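Local structure of paenibacillus xanthan lyase (Paenibacillus, 6F2P) at residues Gly274-Asp278 against Asp292-Ala296; Ser286-Leu290 against Ser588-Ser592; Asn402-His406 against Asp431-Leu435; Asp424-Val430 against His595-Phe599. The protein cleaves the polysaccharide xanthan as a lyase of EC class 4.2.2.12, probably by the beta-elimination common to polysaccharide lyase family 8. All coordinates share one frame. Residue numbers count along the deposited sequence, not the author numbering.

Contact 1 of 4, residues Gly274-Asp278 against Asp292-Ala296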
# COMPACT_ATOMS: atom_id res chain seq x y z
N GLY A 274 7.88 1.30 -23.95
CA GLY A 274 7.34 0.19 -24.72
C GLY A 274 7.35 -1.13 -23.98
O GLY A 274 6.93 -2.16 -24.52
N ASN A 275 7.83 -1.10 -22.74
CA ASN A 275 7.91 -2.30 -21.91
C ASN A 275 6.91 -2.24 -20.77
O ASN A 275 6.97 -1.36 -19.92
CB ASN A 275 9.32 -2.44 -21.35
CG ASN A 275 10.35 -2.65 -22.43
OD1 ASN A 275 10.14 -3.42 -23.36
ND2 ASN A 275 11.47 -1.96 -22.31
N LEU A 276 5.97 -3.18 -20.75
CA LEU A 276 5.04 -3.28 -19.64
C LEU A 276 5.78 -3.98 -18.53
O LEU A 276 6.24 -5.10 -18.72
CB LEU A 276 3.81 -4.08 -20.05
CG LEU A 276 2.67 -4.19 -19.04
CD1 LEU A 276 2.22 -2.83 -18.58
CD2 LEU A 276 1.50 -4.96 -19.66
N MET A 277 5.90 -3.33 -17.38
CA MET A 277 6.73 -3.86 -16.28
C MET A 277 6.29 -5.23 -15.80
O MET A 277 5.12 -5.44 -15.45
CB MET A 277 6.75 -2.88 -15.11
CG MET A 277 7.42 -1.56 -15.44
SD MET A 277 7.55 -0.48 -14.01
CE MET A 277 8.31 0.94 -14.79
N ASP A 278 7.23 -6.17 -15.78
CA ASP A 278 6.94 -7.56 -15.44
C ASP A 278 6.38 -7.76 -14.03
O ASP A 278 5.70 -8.75 -13.77
CB ASP A 278 8.20 -8.41 -15.61
CG ASP A 278 8.60 -8.58 -17.06
OD1 ASP A 278 7.70 -8.60 -17.92
OD2 ASP A 278 9.81 -8.70 -17.33
N ASP A 292 7.79 -8.59 -21.87
CA ASP A 292 7.34 -7.24 -21.51
C ASP A 292 7.04 -6.29 -22.67
O ASP A 292 6.04 -5.55 -22.64
CB ASP A 292 8.27 -6.60 -20.46
CG ASP A 292 9.67 -6.32 -20.99
OD1 ASP A 292 10.02 -6.82 -22.09
OD2 ASP A 292 10.42 -5.60 -20.30
N ASP A 293 7.88 -6.31 -23.71
CA ASP A 293 7.64 -5.46 -24.87
C ASP A 293 6.43 -5.91 -25.69
O ASP A 293 5.69 -5.07 -26.21
CB ASP A 293 8.88 -5.34 -25.76
CG ASP A 293 9.31 -6.66 -26.37
OD1 ASP A 293 8.95 -7.73 -25.83
OD2 ASP A 293 10.01 -6.62 -27.40
N LYS A 294 6.21 -7.22 -25.78
CA LYS A 294 5.01 -7.72 -26.46
C LYS A 294 3.77 -7.48 -25.60
O LYS A 294 2.70 -7.20 -26.13
CB LYS A 294 5.15 -9.21 -26.84
CG LYS A 294 5.75 -9.46 -28.22
CD LYS A 294 4.68 -9.47 -29.31
CE LYS A 294 5.25 -9.92 -30.66
NZ LYS A 294 4.19 -10.32 -31.65
N ALA A 295 3.93 -7.58 -24.28
CA ALA A 295 2.81 -7.43 -23.35
C ALA A 295 2.27 -6.01 -23.38
O ALA A 295 1.10 -5.78 -23.06
CB ALA A 295 3.23 -7.79 -21.94
N ALA A 296 3.12 -5.07 -23.76
CA ALA A 296 2.77 -3.66 -23.77
C ALA A 296 1.81 -3.32 -24.91
O ALA A 296 1.07 -2.33 -24.85
CB ALA A 296 4.02 -2.82 -23.89
O HOH W 1 6.45 -2.45 -26.97
O HOH W 2 9.90 -5.85 -17.69
O HOH W 3 9.81 -9.78 -19.98
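This is a buried strand-to-helix contact in the N-terminal alpha-helical part of the lyase, where the hairpin strand 275-276 lies against the first turn of helix 292-307. One direct hydrogen bond fixes the register: Leu276 N donates to Asp292 O at 3.0 Å. Beside it the Gly274 O atom lies 3.4 Å from Asp293 CA in a CA-H...O contact and 3.0 Å from Ala296 CB. Leu276 turns its side chain toward the helix, with CD2 4.0 Å from Ala295 CB and its CB 4.0 Å from Ala296 CB, and small Ala296 lets its CA lie 4.7 Å from Leu276 CA. Asp278 and Asp292 meet with like charges, OD2 to OD2 4.3 Å, but both have other partners: Asp278 a salt bridge to Arg281 and a hydrogen bond to Trp427, Asp292 a hydrogen bond to Asn423. Waters complete the seam. Water 1 donates to Gly274 O (2.5 Å) and Asp293 O (2.8 Å), water 2 joins Asp278 N to Asp292 OD2, and water 3 joins Asp278 OD2 to Asp292 N. With its phi of 96°, Gly274 suits the tight turn between strands 271-272 and 275-276, and the whole is a short beta hairpin with a two-residue connection, docked on a helix start.

Contact 2 of 4, residues Ser286-Leu290 against Ser588-Ser592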
# COMPACT_ATOMS: atom_id res chain seq x y z
N SER A 286 6.21 -15.78 -17.49
CA SER A 286 6.68 -17.07 -17.99
C SER A 286 6.18 -17.42 -19.38
O SER A 286 6.34 -18.55 -19.81
CB SER A 286 6.29 -18.20 -17.03
OG SER A 286 4.89 -18.41 -17.04
N ARG A 287 5.59 -16.47 -20.10
CA ARG A 287 5.14 -16.73 -21.47
C ARG A 287 6.11 -16.15 -22.48
O ARG A 287 6.28 -14.93 -22.58
CB ARG A 287 3.72 -16.18 -21.69
CG ARG A 287 2.69 -16.93 -20.89
CD ARG A 287 1.32 -16.29 -20.91
NE ARG A 287 0.41 -17.05 -20.05
CZ ARG A 287 -0.76 -16.60 -19.61
NH1 ARG A 287 -1.19 -15.39 -19.94
NH2 ARG A 287 -1.51 -17.37 -18.82
N HIS A 288 6.76 -17.03 -23.25
CA HIS A 288 7.81 -16.60 -24.17
C HIS A 288 7.30 -15.66 -25.24
O HIS A 288 8.02 -14.77 -25.69
CB HIS A 288 8.51 -17.80 -24.81
CG HIS A 288 7.64 -18.60 -25.73
ND1 HIS A 288 7.61 -18.39 -27.09
CD2 HIS A 288 6.78 -19.62 -25.49
CE1 HIS A 288 6.76 -19.24 -27.65
NE2 HIS A 288 6.25 -19.99 -26.70
N GLY A 289 6.05 -15.85 -25.65
CA GLY A 289 5.47 -15.03 -26.70
C GLY A 289 4.87 -13.76 -26.13
O GLY A 289 4.31 -12.94 -26.86
N LEU A 290 5.01 -13.58 -24.82
CA LEU A 290 4.37 -12.46 -24.16
C LEU A 290 5.33 -11.79 -23.18
O LEU A 290 4.96 -11.49 -22.04
CB LEU A 290 3.11 -12.92 -23.45
CG LEU A 290 2.02 -11.89 -23.22
CD1 LEU A 290 1.72 -11.11 -24.50
CD2 LEU A 290 0.79 -12.61 -22.70
N SER A 588 -0.38 -24.74 -23.77
CA SER A 588 -0.38 -23.61 -24.68
C SER A 588 1.00 -23.00 -24.85
O SER A 588 1.31 -22.45 -25.90
CB SER A 588 -1.35 -22.53 -24.19
OG SER A 588 -2.67 -23.04 -24.10
N TRP A 589 1.83 -23.08 -23.82
CA TRP A 589 3.04 -22.27 -23.84
C TRP A 589 4.35 -23.04 -23.81
O TRP A 589 5.42 -22.44 -23.94
CB TRP A 589 3.01 -21.24 -22.72
CG TRP A 589 2.05 -20.10 -22.96
CD1 TRP A 589 0.81 -19.93 -22.40
CD2 TRP A 589 2.26 -18.97 -23.82
NE1 TRP A 589 0.24 -18.76 -22.85
CE2 TRP A 589 1.11 -18.15 -23.73
CE3 TRP A 589 3.31 -18.57 -24.67
CZ2 TRP A 589 0.97 -16.96 -24.45
CZ3 TRP A 589 3.18 -17.39 -25.39
CH2 TRP A 589 2.01 -16.59 -25.27
N LYS A 590 4.27 -24.36 -23.63
CA LYS A 590 5.46 -25.19 -23.60
C LYS A 590 6.31 -24.95 -24.85
O LYS A 590 5.80 -24.98 -25.97
CB LYS A 590 5.08 -26.67 -23.50
CG LYS A 590 6.23 -27.58 -23.12
CD LYS A 590 5.88 -29.04 -23.41
CE LYS A 590 5.36 -29.20 -24.84
NZ LYS A 590 5.88 -30.43 -25.50
N ASP A 591 7.59 -24.67 -24.63
CA ASP A 591 8.55 -24.34 -25.69
C ASP A 591 9.95 -24.71 -25.21
O ASP A 591 10.49 -24.08 -24.30
CB ASP A 591 8.49 -22.85 -26.03
CG ASP A 591 9.51 -22.44 -27.12
OD1 ASP A 591 10.57 -23.08 -27.29
OD2 ASP A 591 9.24 -21.43 -27.80
N SER A 592 10.55 -25.70 -25.86
CA SER A 592 11.79 -26.28 -25.36
C SER A 592 13.04 -25.79 -26.07
O SER A 592 14.14 -26.21 -25.72
CB SER A 592 11.73 -27.81 -25.41
OG SER A 592 10.73 -28.30 -24.52
O HOH W 4 6.73 -19.69 -22.39
O HOH W 5 4.53 -22.21 -26.85
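Neither segment forms regular secondary structure, and the closest CA atoms, those of Arg287 and Trp589, are 6.4 Å apart. Residues 287-290 make a tight turn closed by Leu290 N to Arg287 O at 2.9 Å. Trp589 fills the gap between the two loops. Arg287 CG sits over the face of its five-membered ring, 3.5 Å from the centroid (CH-pi), while the Arg287 guanidinium pairs with Glu400. The Trp589 edge meets the His288 face in an offset edge-to-face pair, centroids 5.4 Å apart and planes at 83°. Asp591 lies over the opposite face of His288, OD2 to CE1 3.3 Å, while OD1 is hydrogen-bonded to Thr593 N. Gly289 leaves room for the indole, its N 3.3 Å from Trp589 CZ3; a CB there would clash. No direct hydrogen bond crosses, but water 5 links His288 NE2 (2.8 Å) to Lys590 O (3.2 Å). This surface contact joins the loop leading into helix 292-307 of the alpha-helical domain to the loop between strands 566-578 and 595-607 of the super-sandwich domain.

Contact 3 of 4, residues Asn402-His406 against Asp431-Leu435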
# COMPACT_ATOMS: atom_id res chain seq x y z
N ASN A 402 6.87 -21.30 -13.19
CA ASN A 402 7.36 -22.33 -12.28
C ASN A 402 8.59 -21.90 -11.49
O ASN A 402 8.79 -22.36 -10.37
CB ASN A 402 7.66 -23.63 -13.02
CG ASN A 402 6.46 -24.16 -13.76
OD1 ASN A 402 5.32 -24.01 -13.32
ND2 ASN A 402 6.70 -24.81 -14.89
N LYS A 403 9.40 -21.02 -12.08
CA LYS A 403 10.61 -20.53 -11.42
C LYS A 403 10.46 -19.13 -10.82
O LYS A 403 11.44 -18.40 -10.65
CB LYS A 403 11.78 -20.56 -12.40
CG LYS A 403 12.23 -21.95 -12.81
CD LYS A 403 12.80 -21.95 -14.21
CE LYS A 403 14.29 -21.68 -14.24
NZ LYS A 403 14.84 -21.68 -15.64
N GLY A 404 9.24 -18.74 -10.49
CA GLY A 404 8.99 -17.39 -10.01
C GLY A 404 9.22 -17.21 -8.52
O GLY A 404 8.83 -16.19 -7.95
N TRP A 405 9.87 -18.20 -7.91
CA TRP A 405 10.06 -18.29 -6.45
C TRP A 405 10.33 -16.97 -5.73
O TRP A 405 9.73 -16.69 -4.69
CB TRP A 405 11.20 -19.27 -6.13
CG TRP A 405 11.07 -20.60 -6.83
CD1 TRP A 405 10.07 -21.52 -6.69
CD2 TRP A 405 11.99 -21.15 -7.79
NE1 TRP A 405 10.31 -22.61 -7.50
CE2 TRP A 405 11.48 -22.40 -8.18
CE3 TRP A 405 13.19 -20.70 -8.35
CZ2 TRP A 405 12.14 -23.21 -9.10
CZ3 TRP A 405 13.84 -21.51 -9.26
CH2 TRP A 405 13.31 -22.75 -9.63
N HIS A 406 11.23 -16.16 -6.28
CA HIS A 406 11.70 -14.97 -5.58
C HIS A 406 11.28 -13.66 -6.26
O HIS A 406 11.81 -12.60 -5.93
CB HIS A 406 13.23 -15.03 -5.44
CG HIS A 406 13.72 -16.30 -4.81
ND1 HIS A 406 13.42 -16.65 -3.51
CD2 HIS A 406 14.48 -17.30 -5.31
CE1 HIS A 406 13.98 -17.81 -3.23
NE2 HIS A 406 14.63 -18.23 -4.31
N ASP A 431 19.50 -16.51 -13.78
CA ASP A 431 19.47 -17.36 -12.60
C ASP A 431 18.34 -16.89 -11.67
O ASP A 431 18.49 -15.91 -10.93
CB ASP A 431 20.81 -17.31 -11.87
CG ASP A 431 20.85 -18.22 -10.66
OD1 ASP A 431 19.79 -18.82 -10.34
OD2 ASP A 431 21.92 -18.32 -10.02
N ASN A 432 17.21 -17.60 -11.72
CA ASN A 432 16.04 -17.23 -10.92
C ASN A 432 16.22 -17.45 -9.42
O ASN A 432 15.31 -17.15 -8.64
CB ASN A 432 14.79 -17.97 -11.41
CG ASN A 432 14.23 -17.39 -12.69
OD1 ASN A 432 14.50 -17.89 -13.78
ND2 ASN A 432 13.46 -16.32 -12.56
N TYR A 433 17.37 -17.97 -9.03
CA TYR A 433 17.70 -18.07 -7.61
C TYR A 433 18.35 -16.78 -7.11
O TYR A 433 18.48 -16.56 -5.90
CB TYR A 433 18.62 -19.26 -7.34
CG TYR A 433 18.01 -20.61 -7.68
CD1 TYR A 433 17.02 -21.17 -6.88
CD2 TYR A 433 18.43 -21.33 -8.79
CE1 TYR A 433 16.47 -22.40 -7.19
CE2 TYR A 433 17.89 -22.55 -9.11
CZ TYR A 433 16.90 -23.09 -8.30
OH TYR A 433 16.36 -24.32 -8.62
N ARG A 434 18.73 -15.92 -8.05
CA ARG A 434 19.42 -14.67 -7.76
C ARG A 434 18.83 -13.50 -8.52
O ARG A 434 19.53 -12.84 -9.30
CB ARG A 434 20.90 -14.79 -8.11
CG ARG A 434 21.65 -15.75 -7.20
CD ARG A 434 23.15 -15.72 -7.45
NE ARG A 434 23.86 -16.45 -6.40
CZ ARG A 434 25.03 -17.06 -6.57
NH1 ARG A 434 25.63 -17.02 -7.75
NH2 ARG A 434 25.61 -17.70 -5.56
N LEU A 435 17.54 -13.24 -8.31
CA LEU A 435 16.88 -12.08 -8.90
C LEU A 435 17.28 -10.77 -8.17
O LEU A 435 17.38 -10.74 -6.94
CB LEU A 435 15.36 -12.28 -8.85
CG LEU A 435 14.84 -13.44 -9.70
CD1 LEU A 435 13.32 -13.59 -9.60
CD2 LEU A 435 15.28 -13.25 -11.14
O HOH W 6 12.53 -17.00 -8.49
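Asp431 opens a type I beta turn that ends at Arg434, with Arg434 N bonded to Asp431 O at 2.9 Å; its OD1 also accepts from Tyr433 N at 2.9 Å, an Asx turn. Asn432 then faces the other loop, its CB 3.5 Å from Lys403 O, and its carbonyl is the polar centre of the contact. Water 6 donates to Asn432 O and to Lys403 O, both at 2.8 Å, and accepts from His406 N at 2.7 Å, so one water bridges loops that share no direct hydrogen bond. Tyr433 lies near parallel to the Trp405 six-membered ring, planes at 16°, but the rings are slid apart and barely overlap; Trp405 CZ3 to Tyr433 CE1 is 3.5 Å. Arg434 turns away, to Glu509 and Trp603. Leu435 closes the segment with CD1 3.9 Å from His406 C, while the His406 imidazole bonds to Asp409 and Thr444. The pair thus joins the loop before strand 411-415 to the link from helix 426-429 to strand 439-441, with Asn432 and Leu435 resting on Trp427 of that helix.

Contact 4 of 4, residues Asp424-Val430 against His595-Phe599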
# COMPACT_ATOMS: atom_id res chain seq x y z
N ASP A 424 13.88 -10.53 -24.94
CA ASP A 424 15.01 -11.16 -25.63
C ASP A 424 15.49 -12.38 -24.81
O ASP A 424 16.68 -12.67 -24.72
CB ASP A 424 16.11 -10.12 -25.86
CG ASP A 424 17.33 -10.68 -26.55
OD1 ASP A 424 17.19 -11.52 -27.48
OD2 ASP A 424 18.45 -10.27 -26.15
N HIS A 425 14.52 -13.06 -24.18
CA HIS A 425 14.76 -14.28 -23.41
C HIS A 425 15.47 -14.08 -22.08
O HIS A 425 16.09 -15.02 -21.58
CB HIS A 425 15.48 -15.34 -24.24
CG HIS A 425 14.83 -15.60 -25.55
ND1 HIS A 425 13.54 -16.07 -25.66
CD2 HIS A 425 15.28 -15.42 -26.82
CE1 HIS A 425 13.22 -16.18 -26.94
NE2 HIS A 425 14.26 -15.80 -27.66
N PHE A 426 15.38 -12.88 -21.51
CA PHE A 426 15.84 -12.64 -20.15
C PHE A 426 15.39 -13.75 -19.17
O PHE A 426 16.21 -14.37 -18.50
CB PHE A 426 15.38 -11.26 -19.64
CG PHE A 426 15.55 -11.09 -18.15
CD1 PHE A 426 16.74 -10.63 -17.62
CD2 PHE A 426 14.51 -11.42 -17.28
CE1 PHE A 426 16.91 -10.49 -16.27
CE2 PHE A 426 14.67 -11.28 -15.92
CZ PHE A 426 15.87 -10.81 -15.41
N TRP A 427 14.08 -14.00 -19.13
CA TRP A 427 13.50 -14.90 -18.13
C TRP A 427 13.85 -16.38 -18.28
O TRP A 427 13.78 -17.13 -17.31
CB TRP A 427 11.98 -14.75 -18.08
CG TRP A 427 11.53 -13.50 -17.37
CD1 TRP A 427 10.96 -12.40 -17.94
CD2 TRP A 427 11.65 -13.21 -15.98
NE1 TRP A 427 10.69 -11.46 -16.98
CE2 TRP A 427 11.11 -11.93 -15.77
CE3 TRP A 427 12.15 -13.92 -14.88
CZ2 TRP A 427 11.05 -11.34 -14.51
CZ3 TRP A 427 12.09 -13.33 -13.63
CH2 TRP A 427 11.54 -12.05 -13.45
N ALA A 428 14.23 -16.80 -19.49
CA ALA A 428 14.51 -18.21 -19.73
C ALA A 428 15.98 -18.55 -19.53
O ALA A 428 16.37 -19.71 -19.61
CB ALA A 428 14.05 -18.63 -21.13
N THR A 429 16.79 -17.52 -19.25
CA THR A 429 18.23 -17.70 -19.08
C THR A 429 18.75 -17.25 -17.72
O THR A 429 19.71 -17.82 -17.21
CB THR A 429 19.03 -16.95 -20.16
OG1 THR A 429 18.51 -15.62 -20.27
CG2 THR A 429 18.92 -17.65 -21.51
N VAL A 430 18.14 -16.21 -17.15
CA VAL A 430 18.60 -15.64 -15.87
C VAL A 430 18.59 -16.67 -14.74
O VAL A 430 17.79 -17.60 -14.74
CB VAL A 430 17.75 -14.39 -15.46
CG1 VAL A 430 16.36 -14.81 -15.00
CG2 VAL A 430 18.45 -13.61 -14.36
N HIS A 595 18.14 -21.34 -25.40
CA HIS A 595 18.63 -19.99 -25.63
C HIS A 595 19.81 -19.73 -24.72
O HIS A 595 19.86 -20.24 -23.60
CB HIS A 595 17.54 -18.96 -25.29
CG HIS A 595 16.29 -19.13 -26.09
ND1 HIS A 595 16.20 -18.78 -27.41
CD2 HIS A 595 15.08 -19.62 -25.74
CE1 HIS A 595 14.98 -19.05 -27.85
NE2 HIS A 595 14.28 -19.55 -26.85
N THR A 596 20.76 -18.93 -25.20
CA THR A 596 21.93 -18.62 -24.40
C THR A 596 22.12 -17.12 -24.30
O THR A 596 22.25 -16.42 -25.31
CB THR A 596 23.21 -19.27 -24.95
OG1 THR A 596 23.04 -20.69 -25.01
CG2 THR A 596 24.37 -18.95 -24.03
N ARG A 597 22.13 -16.62 -23.07
CA ARG A 597 22.32 -15.20 -22.81
C ARG A 597 23.40 -14.95 -21.76
O ARG A 597 23.68 -15.82 -20.93
CB ARG A 597 20.99 -14.58 -22.38
CG ARG A 597 19.96 -14.57 -23.47
CD ARG A 597 20.48 -13.76 -24.64
NE ARG A 597 19.47 -13.57 -25.67
CZ ARG A 597 19.40 -14.29 -26.79
NH1 ARG A 597 20.28 -15.25 -27.02
NH2 ARG A 597 18.44 -14.03 -27.68
N ASN A 598 24.01 -13.77 -21.81
CA ASN A 598 25.10 -13.42 -20.90
C ASN A 598 24.67 -12.51 -19.76
O ASN A 598 23.88 -11.59 -19.96
CB ASN A 598 26.24 -12.76 -21.68
CG ASN A 598 26.71 -13.61 -22.84
OD1 ASN A 598 26.96 -14.81 -22.68
ND2 ASN A 598 26.83 -13.00 -24.02
N PHE A 599 25.21 -12.76 -18.57
CA PHE A 599 24.79 -12.03 -17.38
C PHE A 599 25.95 -11.58 -16.49
O PHE A 599 26.95 -12.28 -16.34
CB PHE A 599 23.84 -12.87 -16.53
CG PHE A 599 22.49 -13.08 -17.15
CD1 PHE A 599 22.27 -14.12 -18.05
CD2 PHE A 599 21.42 -12.26 -16.81
CE1 PHE A 599 21.01 -14.32 -18.62
CE2 PHE A 599 20.16 -12.46 -17.37
CZ PHE A 599 19.96 -13.49 -18.28
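Arg597 makes the strongest bonds here. Its NH2 forms a salt bridge with Asp424 OD1 at 2.8 Å, and its NE donates to the Asp424 backbone O at 3.1 Å, so both atoms grip one residue. Its NH1 turns back to its own strand and bonds to Thr596 O at 2.9 Å, which helps hold the guanidinium in place. Next to this pair, the rings of His425 and His595 stack face to face, centroids 3.6 Å apart and planes at 15°; His425 ND1 is hydrogen-bonded to Trp580. Arg597 NH2 reaches the edge of the His425 ring, 3.6 Å from CD2. Farther along, Thr429 fits against the strand, its CG2 3.5 Å from His595 O and its OG1 3.4 Å from Arg597 CB. Phe599 ends the contact in mostly apolar packing, with Thr429 OG1 and Phe426 O at its ring edge: Val430 CA stands over its face, 4.0 Å from the centroid in a CH-pi contact, Val430 CB is 3.6 Å from Phe599 CE2, and Phe426 CD1 is 3.9 Å from that CE2. His595, Arg597 and Phe599 all point their CA-to-CB bonds toward the short helix 426-429 and its approach, as every second residue of a strand does. The chemistry therefore grades from charge and stacked imidazoles at the partly exposed end to buried, largely apolar packing round Phe599, fixing the helix over one face of the sheet containing strand 595-607.

How the contacts relate
From the N terminus, Gly274-Asp278 comes first and contact 1 closes a short loop on Asp292-Ala296. Ser286-Leu290 lies within that loop, but its partner comes nearly 300 residues later, so contacts 1 and 2 cross. Contacts 3 and 4 open inside the long span of contact 2: contact 3 lies within it, whereas contact 4 crosses both, since Asp424-Val430 lies between the segments of contact 3 and His595-Phe599 follows Ser588-Ser592. Contact 1 stays within the alpha-helical domain and contacts 3 and 4 within the super-sandwich domain; contact 2 ties the two together. Trp427 adds a second tie, as its NE1 lies 2.9 Å from Asp278 OD2 of contact 1 while its ring packs against Asn432 and Leu435 of contact 3.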